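Long-range contacts in excinuclease ABC, subunit A. (Deinococcus radiodurans, PDB 2VF7), which binds DNA and hydrolyses ATP as a zinc-containing UvrA-family member of the ABC superfamily, probably recognising damaged DNA for excision repair: residues L412-D416 with V832-Y836; L505-N511 with T538-L544; V531-K536 with I805-G810. The protein carries 1 engineered substitution. All coordinates share one frame; numbering follows the deposited sequence.

Contact 3 lies between the other two, its centre about 11 Å from that of contact 1 and about 13 Å from that of contact 2, while contacts 1 and 2 have centres about 23 Å apart and do not touch. Contacts 2 and 3 both meet the same ADP: segment 531-536 wraps its beta-phosphate, whereas Asn511, Thr538 and Gln542 of contact 2 line the alpha-phosphate and adenine side. They join through Leu539 CD2 and Ile805 CD1, 4.0 Å apart. Contact 1 adjoins the P-loop of this pocket, Val832 CG1 packing on Val531 CG2 at 4.1 Å, and its His413 side chain lies about 9 Å from the nucleotide.

Contact 1 (L412-D416 with V832-Y836); sequences LHPAD and VTAPY
Tyr836 lays one face of its ring over the CB of Pro414, a CH-pi contact in which that carbon sits 3.9 Å from the ring centroid and 23° off the normal. The overlap is displaced toward the rim, so Pro414 CB comes nearest CD2, and the backbone N of Ala415 lies over the same face. Farther along the ring, Tyr836 CE1 lies 3.8 Å from Ala415 CB, and the hydroxyl end comes close to Ala415 CA. Tyr836 CG stands beside its own backbone N (chi1 -65°), which swings the ring from the first turn of helix 834-840 across the Pro414-Ala415 corner. That corner is a tight turn closed by the bond from Asp416 N to His413 O, 2.9 Å. Ala415 CB is also met by Val832 CG1, at 3.6 Å. The same Val832 methyl stands obliquely to the imidazole of His413, 3.9 Å from NE2, while Thr833 sits at the edge of that ring; its shortest carbon approach is too close to be trusted. With CG opposite the backbone N (chi1 -163°), His413 carries its ring out toward 832-833, and ND1 makes a weak bond to Gly530 O at the start of the P-loop. Met793 touches His413, Pro414 and Tyr836 together. Segment 412-416 follows strand 402-406 of the first nucleotide-binding module, where a D-loop is expected in ABC proteins, and here it meets the start of helix 834-840, at the C-terminal end of the chain. Apolar and CH-pi contacts carry the contact without a hydrogen bond between the segments, so its fit rests on shape; His413 NE2 is buried with no polar partner in the model, hydrogen bonding being left to ND1.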
# COMPACT_ATOMS: atom_id res chain seq x y z
N LEU A 412 -28.71 -7.56 -16.91
CA LEU A 412 -28.63 -8.05 -18.26
C LEU A 412 -29.95 -8.63 -18.72
O LEU A 412 -30.58 -9.41 -17.99
CB LEU A 412 -27.54 -9.13 -18.41
CG LEU A 412 -26.29 -8.85 -19.25
CD1 LEU A 412 -25.82 -10.14 -19.84
CD2 LEU A 412 -26.61 -7.89 -20.36
N HIS A 413 -30.33 -8.26 -19.94
CA HIS A 413 -31.43 -8.85 -20.67
C HIS A 413 -31.06 -10.25 -21.17
O HIS A 413 -29.91 -10.46 -21.56
CB HIS A 413 -31.73 -7.99 -21.88
CG HIS A 413 -33.06 -8.26 -22.50
ND1 HIS A 413 -34.21 -7.63 -22.08
CD2 HIS A 413 -33.44 -9.10 -23.49
CE1 HIS A 413 -35.23 -8.07 -22.79
NE2 HIS A 413 -34.79 -8.96 -23.65
N PRO A 414 -32.03 -11.21 -21.19
CA PRO A 414 -31.74 -12.55 -21.71
C PRO A 414 -31.20 -12.57 -23.14
O PRO A 414 -30.49 -13.50 -23.50
CB PRO A 414 -33.09 -13.27 -21.64
CG PRO A 414 -33.88 -12.53 -20.65
CD PRO A 414 -33.42 -11.10 -20.73
N ALA A 415 -31.54 -11.56 -23.93
CA ALA A 415 -31.04 -11.43 -25.30
C ALA A 415 -29.53 -11.17 -25.37
O ALA A 415 -28.93 -11.30 -26.44
CB ALA A 415 -31.78 -10.34 -26.05
N ASP A 416 -28.92 -10.81 -24.24
CA ASP A 416 -27.52 -10.43 -24.21
C ASP A 416 -26.57 -11.36 -23.44
O ASP A 416 -25.38 -11.08 -23.37
CB ASP A 416 -27.37 -9.01 -23.66
CG ASP A 416 -27.94 -7.95 -24.60
OD1 ASP A 416 -28.07 -8.21 -25.82
OD2 ASP A 416 -28.25 -6.84 -24.12
N VAL A 832 -37.65 -7.41 -28.60
CA VAL A 832 -36.54 -8.32 -28.40
C VAL A 832 -36.77 -9.21 -27.16
O VAL A 832 -36.23 -10.32 -27.08
CB VAL A 832 -35.17 -7.55 -28.44
CG1 VAL A 832 -34.23 -8.01 -27.35
CG2 VAL A 832 -34.50 -7.70 -29.83
N THR A 833 -37.58 -8.73 -26.21
CA THR A 833 -37.96 -9.54 -25.07
C THR A 833 -39.09 -10.54 -25.33
O THR A 833 -39.20 -11.52 -24.61
CB THR A 833 -38.35 -8.69 -23.81
OG1 THR A 833 -39.74 -8.89 -23.50
CG2 THR A 833 -38.04 -7.21 -24.00
N ALA A 834 -39.92 -10.28 -26.36
CA ALA A 834 -41.08 -11.12 -26.67
C ALA A 834 -40.77 -12.61 -26.66
O ALA A 834 -41.32 -13.33 -25.82
CB ALA A 834 -41.74 -10.72 -27.97
N PRO A 835 -39.87 -13.09 -27.55
CA PRO A 835 -39.52 -14.51 -27.56
C PRO A 835 -39.17 -15.10 -26.19
O PRO A 835 -39.58 -16.22 -25.89
CB PRO A 835 -38.32 -14.59 -28.51
CG PRO A 835 -37.91 -13.16 -28.76
CD PRO A 835 -39.13 -12.36 -28.60
N TYR A 836 -38.41 -14.36 -25.39
CA TYR A 836 -37.97 -14.79 -24.05
C TYR A 836 -39.09 -14.80 -23.01
O TYR A 836 -39.12 -15.67 -22.13
CB TYR A 836 -36.80 -13.91 -23.56
CG TYR A 836 -35.56 -14.06 -24.41
CD1 TYR A 836 -35.23 -13.12 -25.38
CD2 TYR A 836 -34.72 -15.19 -24.26
CE1 TYR A 836 -34.11 -13.28 -26.17
CE2 TYR A 836 -33.59 -15.35 -25.04
CZ TYR A 836 -33.29 -14.39 -26.01
OH TYR A 836 -32.17 -14.56 -26.82

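Contact 2 (L505-N511 with T538-L544); sequences LNGVTRN and TLVSQAL. With ADP (adenosine-5'-diphosphate), chain D.
Arg510 and Gln542 cross with their flat ends steeply turned, guanidinium and amide planes 71° apart, and Gln542 OE1 lies at the guanidinium edge, 3.7 Å from NE, too far for a hydrogen bond. Nearer the backbone, Arg510 CG leans obliquely on Thr538 CG2, also at 3.7 Å. With Thr538 OG1 beside the backbone N (chi1 -44°) and turned to the ADP, the CG2 methyl lies anti to that N and faces both Arg510 and the side-chain nitrogen of Asn511. OG1 is modelled as donating to ADP O2A, over a doubtfully short distance, and Thr538 N adds a weak bond to the same oxygen. Asn511 ND2 comes to 3.1 Å from C8 of the adenine, and Gln542 NE2 faces N7 at 3.8 Å, so the base is bordered from both segments. At the apolar end, Val508 CG1 presses on Ala543 CB, 3.6 Å away. Leu505 drives CD1 against Leu544, crossing its side chain obliquely with CD1 to CD1 at 3.9 Å, and also touches Leu539 CD1. The weakly bonded strand about 508-510 crosses the axis of helix 538-544 at 90°, where the helix widens into a pi-type turn. Strand 516-521 supports Leu505 and Leu539 through Val518, and strand 785-789 packs on the helix through Ile787, leaving the helix between two sheets of the ABC module.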
# COMPACT_ATOMS: atom_id res chain seq x y z
N LEU A 505 -47.80 9.74 -17.96
CA LEU A 505 -46.52 10.45 -17.96
C LEU A 505 -46.23 10.88 -19.40
O LEU A 505 -45.81 10.07 -20.24
CB LEU A 505 -45.40 9.56 -17.42
CG LEU A 505 -44.32 10.04 -16.43
CD1 LEU A 505 -43.17 9.07 -16.46
CD2 LEU A 505 -43.79 11.44 -16.70
N ASN A 506 -46.48 12.16 -19.68
CA ASN A 506 -46.37 12.73 -21.02
C ASN A 506 -45.18 13.69 -21.15
O ASN A 506 -44.79 14.37 -20.19
CB ASN A 506 -47.66 13.47 -21.38
CG ASN A 506 -48.89 12.57 -21.29
OD1 ASN A 506 -48.99 11.56 -21.99
ND2 ASN A 506 -49.84 12.96 -20.44
N GLY A 507 -44.60 13.72 -22.35
CA GLY A 507 -43.54 14.67 -22.71
C GLY A 507 -42.24 14.45 -21.96
O GLY A 507 -41.61 15.40 -21.50
N VAL A 508 -41.86 13.18 -21.84
CA VAL A 508 -40.72 12.77 -21.04
C VAL A 508 -39.41 13.00 -21.80
O VAL A 508 -39.00 12.15 -22.60
CB VAL A 508 -40.84 11.26 -20.61
CG1 VAL A 508 -39.78 10.89 -19.59
CG2 VAL A 508 -42.23 10.97 -20.04
N THR A 509 -38.78 14.15 -21.58
CA THR A 509 -37.44 14.44 -22.13
C THR A 509 -36.37 14.21 -21.06
O THR A 509 -36.47 14.73 -19.95
CB THR A 509 -37.34 15.87 -22.76
OG1 THR A 509 -38.41 16.07 -23.70
CG2 THR A 509 -36.00 16.06 -23.49
N ARG A 510 -35.34 13.43 -21.42
CA ARG A 510 -34.32 12.96 -20.47
C ARG A 510 -33.41 11.93 -21.15
O ARG A 510 -33.88 10.89 -21.64
CB ARG A 510 -34.98 12.34 -19.22
CG ARG A 510 -34.08 12.21 -18.00
CD ARG A 510 -34.78 12.77 -16.76
NE ARG A 510 -33.94 12.66 -15.56
CZ ARG A 510 -34.02 13.45 -14.49
NH1 ARG A 510 -34.91 14.44 -14.45
NH2 ARG A 510 -33.21 13.26 -13.45
N ASN A 511 -32.11 12.23 -21.20
CA ASN A 511 -31.11 11.35 -21.81
C ASN A 511 -31.51 10.93 -23.22
O ASN A 511 -31.51 11.77 -24.12
CB ASN A 511 -30.85 10.13 -20.92
CG ASN A 511 -30.36 10.50 -19.54
OD1 ASN A 511 -29.93 11.63 -19.32
ND2 ASN A 511 -30.42 9.56 -18.61
N THR A 538 -34.29 5.34 -16.76
CA THR A 538 -34.50 6.75 -17.09
C THR A 538 -35.98 7.14 -17.04
O THR A 538 -36.31 8.24 -16.63
CB THR A 538 -33.91 7.13 -18.48
OG1 THR A 538 -32.61 6.53 -18.63
CG2 THR A 538 -33.75 8.61 -18.63
N LEU A 539 -36.86 6.23 -17.48
CA LEU A 539 -38.30 6.44 -17.41
C LEU A 539 -38.87 6.29 -16.00
O LEU A 539 -39.59 7.17 -15.52
CB LEU A 539 -39.03 5.48 -18.35
CG LEU A 539 -40.56 5.55 -18.44
CD1 LEU A 539 -41.05 6.83 -19.10
CD2 LEU A 539 -41.09 4.34 -19.19
N VAL A 540 -38.52 5.19 -15.33
CA VAL A 540 -39.19 4.78 -14.09
C VAL A 540 -38.56 5.38 -12.85
O VAL A 540 -39.23 6.07 -12.09
CB VAL A 540 -39.25 3.24 -13.95
CG1 VAL A 540 -39.93 2.83 -12.65
CG2 VAL A 540 -39.96 2.61 -15.16
N SER A 541 -37.27 5.11 -12.64
CA SER A 541 -36.56 5.60 -11.47
C SER A 541 -36.31 7.10 -11.51
O SER A 541 -36.55 7.80 -10.52
CB SER A 541 -35.25 4.83 -11.27
OG SER A 541 -35.53 3.47 -11.00
N GLN A 542 -35.85 7.60 -12.64
CA GLN A 542 -35.56 9.02 -12.75
C GLN A 542 -36.80 9.86 -13.06
O GLN A 542 -37.23 10.63 -12.22
CB GLN A 542 -34.42 9.27 -13.74
CG GLN A 542 -33.13 8.51 -13.37
CD GLN A 542 -32.05 8.61 -14.44
OE1 GLN A 542 -31.86 9.68 -15.04
NE2 GLN A 542 -31.34 7.51 -14.67
N ALA A 543 -37.39 9.69 -14.23
CA ALA A 543 -38.49 10.57 -14.68
C ALA A 543 -39.79 10.43 -13.90
O ALA A 543 -40.35 11.42 -13.45
CB ALA A 543 -38.75 10.40 -16.18
N LEU A 544 -40.28 9.20 -13.76
CA LEU A 544 -41.53 8.99 -13.05
C LEU A 544 -41.40 9.55 -11.64
O LEU A 544 -42.10 10.50 -11.30
CB LEU A 544 -41.91 7.51 -13.00
CG LEU A 544 -43.23 7.19 -12.27
CD1 LEU A 544 -44.40 7.97 -12.88
CD2 LEU A 544 -43.54 5.72 -12.29
PB ADP D . -31.43 1.07 -18.66
O1B ADP D . -30.15 0.28 -18.57
O2B ADP D . -32.01 1.54 -17.35
O3B ADP D . -32.42 0.39 -19.56
PA ADP D . -30.87 3.92 -18.72
O1A ADP D . -29.51 4.05 -18.11
O2A ADP D . -32.10 4.24 -17.93
O3A ADP D . -31.04 2.46 -19.40
O5' ADP D . -30.85 4.96 -19.95
C5' ADP D . -30.19 4.67 -21.18
C4' ADP D . -29.50 5.87 -21.79
O4' ADP D . -29.48 6.98 -20.90
C3' ADP D . -28.05 5.50 -22.05
O3' ADP D . -27.62 6.08 -23.28
C2' ADP D . -27.30 6.10 -20.88
O2' ADP D . -25.92 6.37 -21.16
C1' ADP D . -28.12 7.34 -20.58
N9 ADP D . -27.97 7.73 -19.15
C8 ADP D . -28.61 7.15 -18.11
N7 ADP D . -28.27 7.73 -16.93
C5 ADP D . -27.38 8.70 -17.23
C6 ADP D . -26.61 9.71 -16.46
N6 ADP D . -26.73 9.78 -15.11
N1 ADP D . -25.79 10.55 -17.14
C2 ADP D . -25.65 10.48 -18.49
N3 ADP D . -26.32 9.59 -19.25
C4 ADP D . -27.19 8.70 -18.69

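Contact 3 (V531-K536 with I805-G810); sequences VSGSGK and IGPGAG. With ADP (adenosine-5'-diphosphate), chain D.
Lys536 turns its CG past Ile805 CB at 4.4 Å and then folds round the beta-phosphate of ADP. From CB onward the chain skirts O3B: CB and CD each lie 4.0 Å from that oxygen, CG 3.5 Å and CE 3.6 Å. Bends at chi3 (-76°) and chi4 (-74°) curl the end back, bringing NZ to 2.8 Å from O3B in a hydrogen bond. NZ also donates weakly to Val531 O and more firmly to Gly530 O, so two carbonyls of the loop and the phosphate hold it together. Gly533 N and Gly535 N give straight bonds to O1B and O3B, the backbone nest of a Walker A P-loop. Segment 805-810 backs this loop. Gly810 N donates to Gly533 O at 2.8 Å, nearly linear (170°) but with the donor above the carbonyl plane of Gly533, and Ala809 CB pushes to 3.1 Å from Ser532 O. Gly533 has positive phi and is tightly faced by Ala809, a fit suited to glycine. Val531 CG1 packs on the Gly808-Ala809 peptide, while water 1 bridges Val531 N and Gly806 O. Ile805 CG2 packs against Ser534 CB; Ser534 OG turns back to Val531 O over a doubtfully short distance. With an alanine at Lys536, the beta-phosphate would probably lose its close positive partner and the Gly530 and Val531 carbonyls a shared donor. Amide N-H groups and one ammonium converge on the phosphate, and their combined positive polarity would be expected to offset its charge, while segment 806-810 adds the Gly810 bond, and Gly810 also lines the pocket.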
# COMPACT_ATOMS: atom_id res chain seq x y z
N VAL A 531 -33.87 -3.92 -23.20
CA VAL A 531 -32.39 -4.06 -23.29
C VAL A 531 -31.65 -3.09 -22.33
O VAL A 531 -32.22 -2.06 -21.93
CB VAL A 531 -31.97 -3.84 -24.80
CG1 VAL A 531 -30.72 -2.99 -24.97
CG2 VAL A 531 -31.86 -5.17 -25.55
N SER A 532 -30.41 -3.42 -21.95
CA SER A 532 -29.61 -2.53 -21.11
C SER A 532 -29.34 -1.26 -21.88
O SER A 532 -29.00 -1.30 -23.07
CB SER A 532 -28.29 -3.16 -20.68
OG SER A 532 -28.46 -4.52 -20.31
N GLY A 533 -29.48 -0.12 -21.21
CA GLY A 533 -29.29 1.17 -21.87
C GLY A 533 -30.48 1.63 -22.70
O GLY A 533 -30.37 2.63 -23.42
N SER A 534 -31.59 0.90 -22.61
CA SER A 534 -32.86 1.26 -23.26
C SER A 534 -33.44 2.56 -22.74
O SER A 534 -33.67 3.48 -23.52
CB SER A 534 -33.89 0.17 -23.04
OG SER A 534 -33.53 -0.99 -23.74
N GLY A 535 -33.70 2.63 -21.43
CA GLY A 535 -34.30 3.82 -20.83
C GLY A 535 -35.30 3.56 -19.72
O GLY A 535 -35.93 4.49 -19.24
N LYS A 536 -35.43 2.31 -19.31
CA LYS A 536 -36.32 1.88 -18.22
C LYS A 536 -36.04 2.64 -16.92
O LYS A 536 -36.93 3.26 -16.33
CB LYS A 536 -36.11 0.38 -17.95
CG LYS A 536 -35.77 -0.44 -19.17
CD LYS A 536 -35.66 -1.89 -18.78
CE LYS A 536 -34.36 -2.21 -18.06
NZ LYS A 536 -33.23 -2.21 -19.02
N ILE A 805 -39.55 -1.34 -23.40
CA ILE A 805 -38.96 -0.07 -23.74
C ILE A 805 -37.86 -0.22 -24.77
O ILE A 805 -37.09 -1.18 -24.74
CB ILE A 805 -38.44 0.66 -22.48
CG1 ILE A 805 -39.61 1.06 -21.56
CG2 ILE A 805 -37.59 1.88 -22.84
CD1 ILE A 805 -40.79 1.82 -22.25
N GLY A 806 -37.85 0.74 -25.71
CA GLY A 806 -36.83 0.95 -26.76
C GLY A 806 -36.37 -0.29 -27.46
O GLY A 806 -36.19 -1.33 -26.81
N PRO A 807 -36.16 -0.21 -28.80
CA PRO A 807 -35.62 -1.34 -29.55
C PRO A 807 -34.26 -1.77 -28.98
O PRO A 807 -34.14 -2.87 -28.44
CB PRO A 807 -35.47 -0.79 -30.98
CG PRO A 807 -36.40 0.34 -31.06
CD PRO A 807 -36.44 0.94 -29.66
N GLY A 808 -33.27 -0.89 -29.07
CA GLY A 808 -31.93 -1.19 -28.58
C GLY A 808 -31.53 -0.27 -27.44
O GLY A 808 -32.36 0.20 -26.68
N ALA A 809 -30.23 -0.04 -27.34
CA ALA A 809 -29.68 0.80 -26.30
C ALA A 809 -29.36 2.17 -26.84
O ALA A 809 -29.16 2.33 -28.04
CB ALA A 809 -28.44 0.15 -25.75
N GLY A 810 -29.31 3.16 -25.95
CA GLY A 810 -28.86 4.52 -26.28
C GLY A 810 -29.68 5.22 -27.35
O GLY A 810 -30.89 5.39 -27.19
PB ADP D . -31.43 1.07 -18.66
O1B ADP D . -30.15 0.28 -18.57
O2B ADP D . -32.01 1.54 -17.35
O3B ADP D . -32.42 0.39 -19.56
PA ADP D . -30.87 3.92 -18.72
O1A ADP D . -29.51 4.05 -18.11
O2A ADP D . -32.10 4.24 -17.93
O3A ADP D . -31.04 2.46 -19.40
O5' ADP D . -30.85 4.96 -19.95
C5' ADP D . -30.19 4.67 -21.18
C4' ADP D . -29.50 5.87 -21.79
O4' ADP D . -29.48 6.98 -20.90
C3' ADP D . -28.05 5.50 -22.05
O3' ADP D . -27.62 6.08 -23.28
C2' ADP D . -27.30 6.10 -20.88
O2' ADP D . -25.92 6.37 -21.16
C1' ADP D . -28.12 7.34 -20.58
N9 ADP D . -27.97 7.73 -19.15
C8 ADP D . -28.61 7.15 -18.11
N7 ADP D . -28.27 7.73 -16.93
C5 ADP D . -27.38 8.70 -17.23
C6 ADP D . -26.61 9.71 -16.46
N6 ADP D . -26.73 9.78 -15.11
N1 ADP D . -25.79 10.55 -17.14
C2 ADP D . -25.65 10.48 -18.49
N3 ADP D . -26.32 9.59 -19.25
C4 ADP D . -27.19 8.70 -18.69
O HOH W 1 -35.96 -3.56 -25.44